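Local coordinates for protein Cag-Z (Helicobacter pylori, PDB 1S2X) that is of unknown function but is encoded by the cag pathogenicity island, which specifies a type IV secretion system, at residues K37-Q40 with N41-S45; T96-E99 with S100-N104; L106-G109 with E110-E114; M152-A155 with F156-G160; N169-V172 with Q173-T177. The protein carries 1 engineered substitution. All coordinates share one frame; numbering follows the deposited sequence.

Contact 1: residues K37-Q40 with N41-S45; sequences KFIQ and NYATS
The last turns of helix 31-43 bring Phe38 and Tyr42 together, four residues apart on the same helix. Their rings form an oblique aromatic pair with centroids 5.1 Å apart and planes turned by 36°. The closest approach is between Phe38 CE2 and Tyr42 CD2, at 3.3 Å. Tyr42 CB sits over one face of the Phe38 ring, displaced toward the rim, in a CH-pi contact 4.3 Å from the ring centroid. Phe38 can reach this far because its CG is placed opposite its own backbone N (chi1 178°), which brings the ring back to Tyr42 although its CB points away.

The backbone takes a wider pi-type turn at 41-43. Separately, Ile39 O receives donors from three and four residues on: Ala43 N at 2.8 Å, a little tilted from the carbonyl plane, and Tyr42 N at 3.2 Å, which stands well above that plane. Tyr42 N has a second acceptor in Phe38 O, at 2.9 Å. Ile39 CD1 rests on Ala43 CB at 4.0 Å, on the buried side. On the outer side Gln40 crosses Thr44 at about a right angle, with OE1 3.9 Å from Thr44 CG2, while Gln40 NE2 bonds to Tyr142 OH. Phe38 and Tyr42 both lean on Leu62 of helix 52-68, and Phe38 also touches Met66 there.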
loop_
_atom_site.group_PDB
_atom_site.type_symbol
_atom_site.label_atom_id
_atom_site.label_comp_id
_atom_site.label_asym_id
_atom_site.label_seq_id
_atom_site.Cartn_x
_atom_site.Cartn_y
_atom_site.Cartn_z
ATOM N N LYS A 37 -18.879 -1.895 2.803
ATOM C CA LYS A 37 -19.956 -2.730 3.315
ATOM C C LYS A 37 -19.675 -3.203 4.724
ATOM O O LYS A 37 -20.571 -3.234 5.569
ATOM C CB LYS A 37 -20.136 -3.928 2.367
ATOM C CG LYS A 37 -21.602 -4.197 2.040
ATOM C CD LYS A 37 -21.799 -5.660 1.666
ATOM C CE LYS A 37 -21.813 -6.539 2.905
ATOM N NZ LYS A 37 -22.834 -7.621 2.803
ATOM N N PHE A 38 -18.410 -3.568 4.992
ATOM C CA PHE A 38 -18.100 -3.994 6.366
ATOM C C PHE A 38 -18.347 -2.831 7.309
ATOM O O PHE A 38 -18.951 -2.975 8.363
ATOM C CB PHE A 38 -16.663 -4.513 6.477
ATOM C CG PHE A 38 -16.276 -4.918 7.900
ATOM C CD1 PHE A 38 -15.472 -4.092 8.671
ATOM C CD2 PHE A 38 -16.726 -6.110 8.437
ATOM C CE1 PHE A 38 -15.118 -4.429 9.970
ATOM C CE2 PHE A 38 -16.405 -6.447 9.746
ATOM C CZ PHE A 38 -15.631 -5.600 10.514
ATOM N N ILE A 39 -17.858 -1.650 6.925
ATOM C CA ILE A 39 -18.006 -0.489 7.804
ATOM C C ILE A 39 -19.464 -0.215 8.116
ATOM O O ILE A 39 -19.915 -0.086 9.260
ATOM C CB ILE A 39 -17.396 0.750 7.126
ATOM C CG1 ILE A 39 -15.864 0.722 7.117
ATOM C CG2 ILE A 39 -17.958 2.006 7.764
ATOM C CD1 ILE A 39 -15.316 0.273 8.451
ATOM N N GLN A 40 -20.248 -0.147 7.040
ATOM C CA GLN A 40 -21.685 0.066 7.202
ATOM C C GLN A 40 -22.352 -0.980 8.066
ATOM O O GLN A 40 -23.293 -0.690 8.803
ATOM C CB GLN A 40 -22.347 0.099 5.803
ATOM C CG GLN A 40 -22.052 1.437 5.122
ATOM C CD GLN A 40 -22.461 2.632 5.962
ATOM O OE1 GLN A 40 -23.606 2.747 6.417
ATOM N NE2 GLN A 40 -21.536 3.564 6.183
ATOM N N ASN A 41 -21.925 -2.231 8.028
ATOM C CA ASN A 41 -22.632 -3.227 8.822
ATOM C C ASN A 41 -22.052 -3.402 10.209
ATOM O O ASN A 41 -22.725 -3.974 11.075
ATOM C CB ASN A 41 -22.634 -4.575 8.085
ATOM C CG ASN A 41 -23.658 -4.625 6.965
ATOM O OD1 ASN A 41 -23.611 -5.478 6.078
ATOM N ND2 ASN A 41 -24.605 -3.692 6.991
ATOM N N TYR A 42 -20.835 -2.938 10.506
ATOM C CA TYR A 42 -20.336 -3.276 11.853
ATOM C C TYR A 42 -19.771 -2.089 12.595
ATOM O O TYR A 42 -19.540 -2.136 13.796
ATOM C CB TYR A 42 -19.260 -4.371 11.736
ATOM C CG TYR A 42 -19.824 -5.734 11.400
ATOM C CD1 TYR A 42 -20.508 -6.476 12.354
ATOM C CD2 TYR A 42 -19.676 -6.284 10.132
ATOM C CE1 TYR A 42 -21.034 -7.731 12.070
ATOM C CE2 TYR A 42 -20.196 -7.526 9.833
ATOM C CZ TYR A 42 -20.873 -8.241 10.801
ATOM O OH TYR A 42 -21.384 -9.478 10.499
ATOM N N ALA A 43 -19.506 -0.989 11.880
ATOM C CA ALA A 43 -18.750 0.063 12.577
ATOM C C ALA A 43 -19.518 1.359 12.746
ATOM O O ALA A 43 -18.999 2.297 13.362
ATOM C CB ALA A 43 -17.443 0.313 11.838
ATOM N N THR A 44 -20.746 1.476 12.237
ATOM C CA THR A 44 -21.447 2.743 12.460
ATOM C C THR A 44 -21.746 3.000 13.933
ATOM O O THR A 44 -21.747 4.157 14.380
ATOM C CB THR A 44 -22.771 2.791 11.669
ATOM O OG1 THR A 44 -23.557 1.658 12.060
ATOM C CG2 THR A 44 -22.529 2.680 10.174
ATOM N N SER A 45 -22.000 1.971 14.734
ATOM C CA SER A 45 -22.297 2.149 16.155
ATOM C C SER A 45 -21.156 2.744 16.970
ATOM O O SER A 45 -21.403 3.235 18.087
ATOM C CB SER A 45 -22.724 0.806 16.767
ATOM O OG SER A 45 -21.623 -0.062 16.978
#

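Contact 2: residues T96-E99 with S100-N104; sequences TFAE and STIKN
This is a helix-end contact on the surface of the molecule, at the C-terminal turn of helix 74-101, and its centre is the pair Phe97 and Thr101. Thr101 OG1 donates to Phe97 O at 2.8 Å, in the carbonyl plane, so the hydroxyl closes back on the preceding turn. The same oxygen is seated over the middle of the Phe97 ring, its nearest ring atom being CE2 at 3.3 Å. With its proton spent on the carbonyl, the hydroxyl probably does not aim an O-H at the ring. Both torsions contribute: Phe97 CG stands across from its backbone N (chi1 -173°), and Thr101 OG1 is held opposite its own carbonyl carbon (chi1 -65°).

The backbone shows the helix coming undone. Thr101 N reaches Ala98 O at 3.1 Å, three residues back, from above the carbonyl plane and not along a lone pair. Ile102 N also approaches Ala98 O, at 2.8 Å, but its bond is bent and weak. Ser100 is held no more firmly, since both its N and its OG make only weak bonds to Thr96 O, with OG at 3.3 Å. Ile102 then leaves helical angles altogether, and Asn104 becomes the N-cap of the next helix, its OD1 bonded to Thr107 N.

Ala98 CB touches Ile102 CD1 at 4.1 Å on the inward side. There Ala98, Glu99 and Ile102 pack on Leu108 of helix 105-135, and Phe97 lies against Val7 near the start of the modelled chain.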
loop_
_atom_site.group_PDB
_atom_site.type_symbol
_atom_site.label_atom_id
_atom_site.label_comp_id
_atom_site.label_asym_id
_atom_site.label_seq_id
_atom_site.Cartn_x
_atom_site.Cartn_y
_atom_site.Cartn_z
ATOM N N THR A 96 18.941 -3.480 -17.862
ATOM C CA THR A 96 19.996 -4.239 -18.526
ATOM C C THR A 96 20.015 -3.931 -20.024
ATOM O O THR A 96 21.077 -3.596 -20.550
ATOM C CB THR A 96 19.842 -5.751 -18.303
ATOM O OG1 THR A 96 19.728 -6.024 -16.904
ATOM C CG2 THR A 96 21.086 -6.491 -18.795
ATOM N N PHE A 97 18.872 -4.047 -20.680
ATOM C CA PHE A 97 18.725 -3.803 -22.107
ATOM C C PHE A 97 19.154 -2.394 -22.488
ATOM O O PHE A 97 19.582 -2.177 -23.626
ATOM C CB PHE A 97 17.282 -4.010 -22.580
ATOM C CG PHE A 97 17.133 -3.921 -24.094
ATOM C CD1 PHE A 97 17.367 -5.028 -24.891
ATOM C CD2 PHE A 97 16.758 -2.737 -24.702
ATOM C CE1 PHE A 97 17.238 -4.960 -26.266
ATOM C CE2 PHE A 97 16.624 -2.654 -26.072
ATOM C CZ PHE A 97 16.866 -3.768 -26.859
ATOM N N ALA A 98 19.057 -1.430 -21.574
ATOM C CA ALA A 98 19.553 -0.101 -21.939
ATOM C C ALA A 98 21.083 -0.075 -21.935
ATOM O O ALA A 98 21.715 0.550 -22.788
ATOM C CB ALA A 98 19.006 0.966 -21.013
ATOM N N GLU A 99 21.679 -0.752 -20.958
ATOM C CA GLU A 99 23.129 -0.808 -20.817
ATOM C C GLU A 99 23.716 -1.728 -21.885
ATOM O O GLU A 99 24.921 -1.751 -22.120
ATOM C CB GLU A 99 23.557 -1.290 -19.434
ATOM C CG GLU A 99 22.896 -0.594 -18.268
ATOM C CD GLU A 99 23.045 -1.345 -16.958
ATOM O OE1 GLU A 99 22.838 -2.579 -16.951
ATOM O OE2 GLU A 99 23.373 -0.679 -15.948
ATOM N N SER A 100 22.845 -2.490 -22.540
ATOM C CA SER A 100 23.301 -3.361 -23.619
ATOM C C SER A 100 23.102 -2.681 -24.972
ATOM O O SER A 100 23.609 -3.149 -25.992
ATOM C CB SER A 100 22.556 -4.698 -23.602
ATOM O OG SER A 100 22.894 -5.490 -22.479
ATOM N N THR A 101 22.339 -1.588 -24.961
ATOM C CA THR A 101 21.889 -0.974 -26.201
ATOM C C THR A 101 22.324 0.474 -26.368
ATOM O O THR A 101 22.264 0.990 -27.488
ATOM C CB THR A 101 20.342 -1.030 -26.273
ATOM O OG1 THR A 101 19.905 -2.392 -26.360
ATOM C CG2 THR A 101 19.820 -0.328 -27.518
ATOM N N ILE A 102 22.738 1.146 -25.302
ATOM C CA ILE A 102 22.905 2.599 -25.350
ATOM C C ILE A 102 24.341 3.001 -25.071
ATOM O O ILE A 102 24.848 2.871 -23.959
ATOM C CB ILE A 102 21.924 3.264 -24.360
ATOM C CG1 ILE A 102 20.467 2.852 -24.596
ATOM C CG2 ILE A 102 22.049 4.773 -24.358
ATOM C CD1 ILE A 102 19.438 3.754 -23.973
ATOM N N LYS A 103 25.034 3.494 -26.101
ATOM C CA LYS A 103 26.465 3.748 -25.990
ATOM C C LYS A 103 26.786 5.046 -25.274
ATOM O O LYS A 103 27.752 5.130 -24.514
ATOM C CB LYS A 103 27.125 3.758 -27.382
ATOM C CG LYS A 103 27.682 2.392 -27.764
ATOM C CD LYS A 103 26.579 1.343 -27.712
ATOM C CE LYS A 103 27.072 0.002 -27.188
ATOM N NZ LYS A 103 26.183 -1.113 -27.640
ATOM N N ASN A 104 26.006 6.099 -25.495
ATOM C CA ASN A 104 26.343 7.338 -24.791
ATOM C C ASN A 104 25.996 7.213 -23.311
ATOM O O ASN A 104 24.822 7.073 -22.963
ATOM C CB ASN A 104 25.620 8.519 -25.431
ATOM C CG ASN A 104 26.096 9.858 -24.909
ATOM O OD1 ASN A 104 25.961 10.152 -23.722
ATOM N ND2 ASN A 104 26.648 10.676 -25.799
#

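Contact 3: residues L106-G109 with E110-E114; sequences LTLG and EFVAE
Leu108 and Val112 form the buried side of the first turns of helix 105-135. Its close part is the backbone bond from Val112 N to Leu108 O, 2.9 Å long and only a little tilted from the carbonyl plane; the side chains meet less closely, Leu108 CD1 coming to 4.3 Å from Val112 CG2. Leu108 CB starts out away from the following turn, yet its branch folds back toward Val112.

One residue round the helix the grip slackens. Phe111 N has only weak bonds, to Thr107 O at 3.4 Å and to Leu108 O. Phe111 CG is turned away from its own carbonyl carbon (chi1 -82°), which brings CD2 to 3.4 Å from Thr107 O, and this oxygen lies at the ring edge, near the ring plane. Thr107 CG2 comes to 4.2 Å from Phe111 CE2.

The solvent side holds Leu106, Glu110, Ala113 and Glu114. Its backbone is bonded as closely as that of the buried side: Ala113 N donates to Gly109 O at 2.8 Å with an N-H...O angle of 168°, and Glu110 N bonds to Leu106 O at 3.1 Å. The contrast lies in the side chains, where little more than Glu110 CG, beside its own backbone N, comes near the preceding turn, 3.8 Å from Leu106 O.

The buried side looks onto its neighbours: Val112 touches Lys95 of helix 74-101, and Leu108 and Val112 both touch Lys186 at the end of the modelled chain. Phe111, further round, meets Leu10 of the N-terminal segment.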
loop_
_atom_site.group_PDB
_atom_site.type_symbol
_atom_site.label_atom_id
_atom_site.label_comp_id
_atom_site.label_asym_id
_atom_site.label_seq_id
_atom_site.Cartn_x
_atom_site.Cartn_y
_atom_site.Cartn_z
ATOM N N LEU A 106 25.953 9.381 -20.906
ATOM C CA LEU A 106 25.028 10.361 -20.335
ATOM C C LEU A 106 23.588 10.071 -20.743
ATOM O O LEU A 106 22.634 10.191 -19.966
ATOM C CB LEU A 106 25.445 11.763 -20.761
ATOM C CG LEU A 106 26.754 12.312 -20.198
ATOM C CD1 LEU A 106 27.971 11.599 -20.768
ATOM C CD2 LEU A 106 26.848 13.811 -20.468
ATOM N N THR A 107 23.394 9.678 -22.000
ATOM C CA THR A 107 22.075 9.277 -22.463
ATOM C C THR A 107 21.607 8.057 -21.670
ATOM O O THR A 107 20.406 7.825 -21.485
ATOM C CB THR A 107 22.074 8.954 -23.967
ATOM O OG1 THR A 107 22.472 10.116 -24.715
ATOM C CG2 THR A 107 20.680 8.583 -24.460
ATOM N N LEU A 108 22.562 7.250 -21.202
ATOM C CA LEU A 108 22.165 6.003 -20.526
ATOM C C LEU A 108 21.671 6.373 -19.128
ATOM O O LEU A 108 20.761 5.743 -18.588
ATOM C CB LEU A 108 23.291 4.986 -20.515
ATOM C CG LEU A 108 23.202 3.751 -19.623
ATOM C CD1 LEU A 108 22.024 2.866 -19.988
ATOM C CD2 LEU A 108 24.490 2.933 -19.695
ATOM N N GLY A 109 22.293 7.421 -18.601
ATOM C CA GLY A 109 21.872 8.025 -17.348
ATOM C C GLY A 109 20.437 8.513 -17.452
ATOM O O GLY A 109 19.664 8.334 -16.511
ATOM N N GLU A 110 20.086 9.109 -18.589
ATOM C CA GLU A 110 18.726 9.575 -18.812
ATOM C C GLU A 110 17.720 8.460 -18.512
ATOM O O GLU A 110 16.703 8.666 -17.856
ATOM C CB GLU A 110 18.500 10.035 -20.250
ATOM C CG GLU A 110 19.083 11.383 -20.625
ATOM C CD GLU A 110 18.480 12.504 -19.802
ATOM O OE1 GLU A 110 18.935 12.678 -18.655
ATOM O OE2 GLU A 110 17.562 13.192 -20.295
ATOM N N PHE A 111 18.045 7.281 -19.030
ATOM C CA PHE A 111 17.126 6.149 -18.988
ATOM C C PHE A 111 17.172 5.460 -17.628
ATOM O O PHE A 111 16.150 4.998 -17.130
ATOM C CB PHE A 111 17.442 5.157 -20.111
ATOM C CG PHE A 111 16.846 5.543 -21.455
ATOM C CD1 PHE A 111 15.521 5.308 -21.755
ATOM C CD2 PHE A 111 17.628 6.144 -22.428
ATOM C CE1 PHE A 111 14.963 5.644 -22.977
ATOM C CE2 PHE A 111 17.092 6.480 -23.657
ATOM C CZ PHE A 111 15.761 6.230 -23.943
ATOM N N VAL A 112 18.359 5.402 -17.034
ATOM C CA VAL A 112 18.492 4.770 -15.721
ATOM C C VAL A 112 17.794 5.618 -14.671
ATOM O O VAL A 112 17.118 5.100 -13.775
ATOM C CB VAL A 112 19.976 4.531 -15.407
ATOM C CG1 VAL A 112 20.272 4.523 -13.917
ATOM C CG2 VAL A 112 20.402 3.209 -16.049
ATOM N N ALA A 113 17.912 6.937 -14.766
ATOM C CA ALA A 113 17.196 7.818 -13.855
ATOM C C ALA A 113 15.682 7.768 -14.058
ATOM O O ALA A 113 14.920 7.773 -13.090
ATOM C CB ALA A 113 17.695 9.244 -14.022
ATOM N N GLU A 114 15.216 7.728 -15.302
ATOM C CA GLU A 114 13.778 7.687 -15.549
ATOM C C GLU A 114 13.168 6.401 -14.999
ATOM O O GLU A 114 12.112 6.401 -14.373
ATOM C CB GLU A 114 13.468 7.787 -17.041
ATOM C CG GLU A 114 12.003 7.652 -17.410
ATOM C CD GLU A 114 11.195 8.926 -17.276
ATOM O OE1 GLU A 114 10.116 9.017 -17.894
ATOM O OE2 GLU A 114 11.625 9.845 -16.545
#

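Contact 4: residues M152-A155 with F156-G160; sequences MGVA and FQILG
Met152, a selenomethionine in the crystal, runs beside Phe156 and points the same way, its CE 3.9 Å from Phe156 CE1. The selenomethionine chain is bent at chi3 (61°), which swings the methyl in toward the far end of the ring. At their base Met152 O accepts Phe156 N at 2.7 Å, with the donor nearly along the C=O axis, and the ring carbon Phe156 CD1 comes to 3.2 Å from this same oxygen.

A second pair lies on another side of the helix. Val154 crosses Ile158 obliquely, CG1 to CD1 at 4.0 Å, over the bond from Ile158 N to Val154 O, which is 2.7 Å long and in the carbonyl plane. Gln157 N to Gly153 O and Leu159 N to Ala155 O, the latter at 2.9 Å, continue the helical bonding.

Further out, Ala155, Phe156 and Leu159 pack on Leu138, while Ala155 and Leu159 also rest on Val59 of helix 52-68. Arg63 NH1 bonds to Ile158 O at the C-terminal end of the helix, and a bound isopropyl alcohol, probably from the crystallisation liquor, lies about 5 Å from the Phe156 side chain.

Gly160, with positive phi (91°), is the first residue to leave helical angles. Two bonds back into the last turn, among them Gly160 N to Gln157 O at 3.2 Å, make a Schellman motif, and one glycine thus closes helix 149-158 and, as N-cap, leads into helix 161-183.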
loop_
_atom_site.group_PDB
_atom_site.type_symbol
_atom_site.label_atom_id
_atom_site.label_comp_id
_atom_site.label_asym_id
_atom_site.label_seq_id
_atom_site.Cartn_x
_atom_site.Cartn_y
_atom_site.Cartn_z
HETATM N N MSE A 152 -7.529 7.233 19.348
HETATM C CA MSE A 152 -7.505 6.722 17.973
HETATM C C MSE A 152 -6.299 5.795 17.816
HETATM O O MSE A 152 -6.390 4.741 17.184
HETATM C CB MSE A 152 -7.448 7.818 16.920
HETATM C CG MSE A 152 -8.797 8.381 16.491
HETATM SE SE MSE A 152 -8.595 9.884 15.482
HETATM C CE MSE A 152 -7.655 9.171 14.133
ATOM N N GLY A 153 -5.185 6.189 18.422
ATOM C CA GLY A 153 -3.964 5.392 18.386
ATOM C C GLY A 153 -4.212 3.979 18.875
ATOM O O GLY A 153 -3.880 2.988 18.206
ATOM N N VAL A 154 -4.829 3.878 20.054
ATOM C CA VAL A 154 -5.144 2.560 20.608
ATOM C C VAL A 154 -6.096 1.763 19.726
ATOM O O VAL A 154 -5.915 0.550 19.566
ATOM C CB VAL A 154 -5.731 2.751 22.022
ATOM C CG1 VAL A 154 -6.125 1.426 22.648
ATOM C CG2 VAL A 154 -4.704 3.482 22.885
ATOM N N ALA A 155 -7.114 2.408 19.160
ATOM C CA ALA A 155 -8.082 1.778 18.265
ATOM C C ALA A 155 -7.325 1.276 17.038
ATOM O O ALA A 155 -7.575 0.172 16.570
ATOM C CB ALA A 155 -9.212 2.705 17.849
ATOM N N PHE A 156 -6.385 2.071 16.533
ATOM C CA PHE A 156 -5.570 1.596 15.417
ATOM C C PHE A 156 -4.851 0.307 15.793
ATOM O O PHE A 156 -4.681 -0.648 15.030
ATOM C CB PHE A 156 -4.552 2.651 15.003
ATOM C CG PHE A 156 -5.112 3.789 14.159
ATOM C CD1 PHE A 156 -4.717 5.092 14.422
ATOM C CD2 PHE A 156 -6.001 3.543 13.142
ATOM C CE1 PHE A 156 -5.201 6.138 13.653
ATOM C CE2 PHE A 156 -6.471 4.574 12.348
ATOM C CZ PHE A 156 -6.072 5.874 12.612
ATOM N N GLN A 157 -4.407 0.280 17.052
ATOM C CA GLN A 157 -3.647 -0.907 17.463
ATOM C C GLN A 157 -4.614 -2.066 17.633
ATOM O O GLN A 157 -4.350 -3.183 17.190
ATOM C CB GLN A 157 -2.838 -0.622 18.729
ATOM C CG GLN A 157 -1.777 0.457 18.523
ATOM C CD GLN A 157 -1.018 0.868 19.768
ATOM O OE1 GLN A 157 -1.565 1.400 20.737
ATOM N NE2 GLN A 157 0.292 0.646 19.768
ATOM N N ILE A 158 -5.767 -1.826 18.263
ATOM C CA ILE A 158 -6.668 -2.978 18.473
ATOM C C ILE A 158 -7.230 -3.510 17.171
ATOM O O ILE A 158 -7.509 -4.700 17.053
ATOM C CB ILE A 158 -7.844 -2.632 19.396
ATOM C CG1 ILE A 158 -7.428 -2.193 20.807
ATOM C CG2 ILE A 158 -8.833 -3.791 19.467
ATOM C CD1 ILE A 158 -8.560 -1.496 21.531
ATOM N N LEU A 159 -7.401 -2.649 16.167
ATOM C CA LEU A 159 -7.953 -3.121 14.898
ATOM C C LEU A 159 -6.939 -3.757 13.976
ATOM O O LEU A 159 -7.296 -4.211 12.878
ATOM C CB LEU A 159 -8.644 -1.949 14.173
ATOM C CG LEU A 159 -9.839 -1.359 14.923
ATOM C CD1 LEU A 159 -10.384 -0.124 14.207
ATOM C CD2 LEU A 159 -10.963 -2.369 15.090
ATOM N N GLY A 160 -5.671 -3.827 14.367
ATOM C CA GLY A 160 -4.719 -4.492 13.486
ATOM C C GLY A 160 -4.050 -3.546 12.516
ATOM O O GLY A 160 -3.177 -3.951 11.736
#

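Contact 5: residues N169-V172 with Q173-T177; sequences NEIV and QDIGT
Gln173, tied by its N to Asn169 O at 3.0 Å, has a carbonyl oxygen that two groups of Thr177 grip. Thr177 N reaches Gln173 O at 3.1 Å and Thr177 OG1 at 3.2 Å, the two coming from opposite faces of the carbonyl plane. The hydroxyl thereby donates back to its own helix.

The Gln173 side chain runs back over the preceding turn. Its CB packs 3.3 Å from Glu170 O and its CG lies near Asn169 O, while the chain beyond CG is extended. Next round the helix is Asp174, whose N bonds to Glu170 O. Its CG is rotated to the far side from the backbone N (chi1 -175°), which leads the carboxylate forward along the helix to a salt bridge between OD1 and Lys178 NZ.

The apolar side is carried by Ile171 and Ile175. Ile175 N donates to Ile171 O at 2.9 Å with an N-H...O angle of 161°, and beside this bond Ile171 CG2 touches Ile175 CD1 at 4.3 Å. Gly176 N follows the same four-residue spacing, bonding to Val172 O at 3.1 Å. Both isoleucines are buried: Ile171 rests on Tyr77 and Leu80 of helix 74-101, while Ile175 touches Val84 of that helix and Thr123 and Val127 of helix 105-135.

The chemistry is thus that of an amphipathic helix, with isoleucines turned into the bundle and Asn169, Gln173 and Thr177 placed one turn apart on the exposed side.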
loop_
_atom_site.group_PDB
_atom_site.type_symbol
_atom_site.label_atom_id
_atom_site.label_comp_id
_atom_site.label_asym_id
_atom_site.label_seq_id
_atom_site.Cartn_x
_atom_site.Cartn_y
_atom_site.Cartn_z
ATOM N N ASN A 169 5.837 -0.434 6.506
ATOM C CA ASN A 169 7.113 0.256 6.629
ATOM C C ASN A 169 8.274 -0.588 6.109
ATOM O O ASN A 169 9.176 -0.038 5.474
ATOM C CB ASN A 169 7.417 0.656 8.073
ATOM C CG ASN A 169 6.443 1.681 8.616
ATOM O OD1 ASN A 169 5.526 2.114 7.915
ATOM N ND2 ASN A 169 6.645 2.057 9.878
ATOM N N GLU A 170 8.284 -1.885 6.372
ATOM C CA GLU A 170 9.314 -2.773 5.845
ATOM C C GLU A 170 9.311 -2.821 4.319
ATOM O O GLU A 170 10.362 -2.885 3.677
ATOM C CB GLU A 170 9.130 -4.198 6.370
ATOM C CG GLU A 170 9.145 -4.286 7.887
ATOM C CD GLU A 170 8.827 -5.701 8.353
ATOM O OE1 GLU A 170 8.034 -6.374 7.664
ATOM O OE2 GLU A 170 9.396 -6.114 9.386
ATOM N N ILE A 171 8.113 -2.791 3.737
ATOM C CA ILE A 171 8.003 -2.764 2.281
ATOM C C ILE A 171 8.545 -1.460 1.703
ATOM O O ILE A 171 9.293 -1.462 0.726
ATOM C CB ILE A 171 6.553 -2.965 1.822
ATOM C CG1 ILE A 171 5.991 -4.367 2.102
ATOM C CG2 ILE A 171 6.417 -2.625 0.344
ATOM C CD1 ILE A 171 4.692 -4.620 1.368
ATOM N N VAL A 172 8.187 -0.321 2.286
ATOM C CA VAL A 172 8.732 0.948 1.803
ATOM C C VAL A 172 10.256 0.925 1.914
ATOM O O VAL A 172 10.984 1.546 1.134
ATOM C CB VAL A 172 8.138 2.117 2.598
ATOM C CG1 VAL A 172 8.945 3.395 2.439
ATOM C CG2 VAL A 172 6.688 2.349 2.179
ATOM N N GLN A 173 10.734 0.189 2.915
ATOM C CA GLN A 173 12.169 0.122 3.170
ATOM C C GLN A 173 12.858 -0.685 2.074
ATOM O O GLN A 173 13.966 -0.361 1.652
ATOM C CB GLN A 173 12.487 -0.476 4.544
ATOM C CG GLN A 173 12.610 0.573 5.641
ATOM C CD GLN A 173 12.890 0.009 7.016
ATOM O OE1 GLN A 173 11.994 -0.519 7.680
ATOM N NE2 GLN A 173 14.148 0.124 7.470
ATOM N N ASP A 174 12.171 -1.732 1.627
ATOM C CA ASP A 174 12.715 -2.549 0.547
ATOM C C ASP A 174 12.636 -1.848 -0.811
ATOM O O ASP A 174 13.518 -2.063 -1.652
ATOM C CB ASP A 174 11.985 -3.886 0.499
ATOM C CG ASP A 174 12.574 -4.849 -0.511
ATOM O OD1 ASP A 174 11.876 -5.069 -1.530
ATOM O OD2 ASP A 174 13.686 -5.374 -0.282
ATOM N N ILE A 175 11.609 -1.041 -1.037
ATOM C CA ILE A 175 11.465 -0.218 -2.233
ATOM C C ILE A 175 12.676 0.711 -2.345
ATOM O O ILE A 175 13.235 0.846 -3.436
ATOM C CB ILE A 175 10.178 0.614 -2.205
ATOM C CG1 ILE A 175 8.905 -0.191 -2.507
ATOM C CG2 ILE A 175 10.274 1.801 -3.142
ATOM C CD1 ILE A 175 7.631 0.577 -2.219
ATOM N N GLY A 176 13.041 1.293 -1.202
ATOM C CA GLY A 176 14.193 2.164 -1.041
ATOM C C GLY A 176 15.497 1.466 -1.376
ATOM O O GLY A 176 16.397 2.026 -2.013
ATOM N N THR A 177 15.620 0.205 -0.963
ATOM C CA THR A 177 16.782 -0.596 -1.328
ATOM C C THR A 177 16.770 -1.044 -2.779
ATOM O O THR A 177 17.820 -1.222 -3.404
ATOM C CB THR A 177 16.851 -1.865 -0.454
ATOM O OG1 THR A 177 16.890 -1.409 0.895
ATOM C CG2 THR A 177 18.118 -2.650 -0.746
#

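Overall arrangement
All five are local contacts along helices or at their ends, in a mainly helical chain without strands, and they follow one another in series from contact 1 to contact 5. Contacts 2 and 3 are neighbours, with centres 10 Å apart; they join the end of helix 74-101 to the start of helix 105-135, and Ile102 CD1 meets Phe111 CD2 at 3.4 Å. Contacts 1 and 4 sit at the other end of the elongated molecule, 16 Å apart between centres, both leaning on helix 52-68. Contact 5, on helix 161-183, lies nearest the chain's centre, about 23 Å between centres from contacts 3 and 4. The long helices thus link two ends whose contacts 1 and 2 are 54 Å apart between centres.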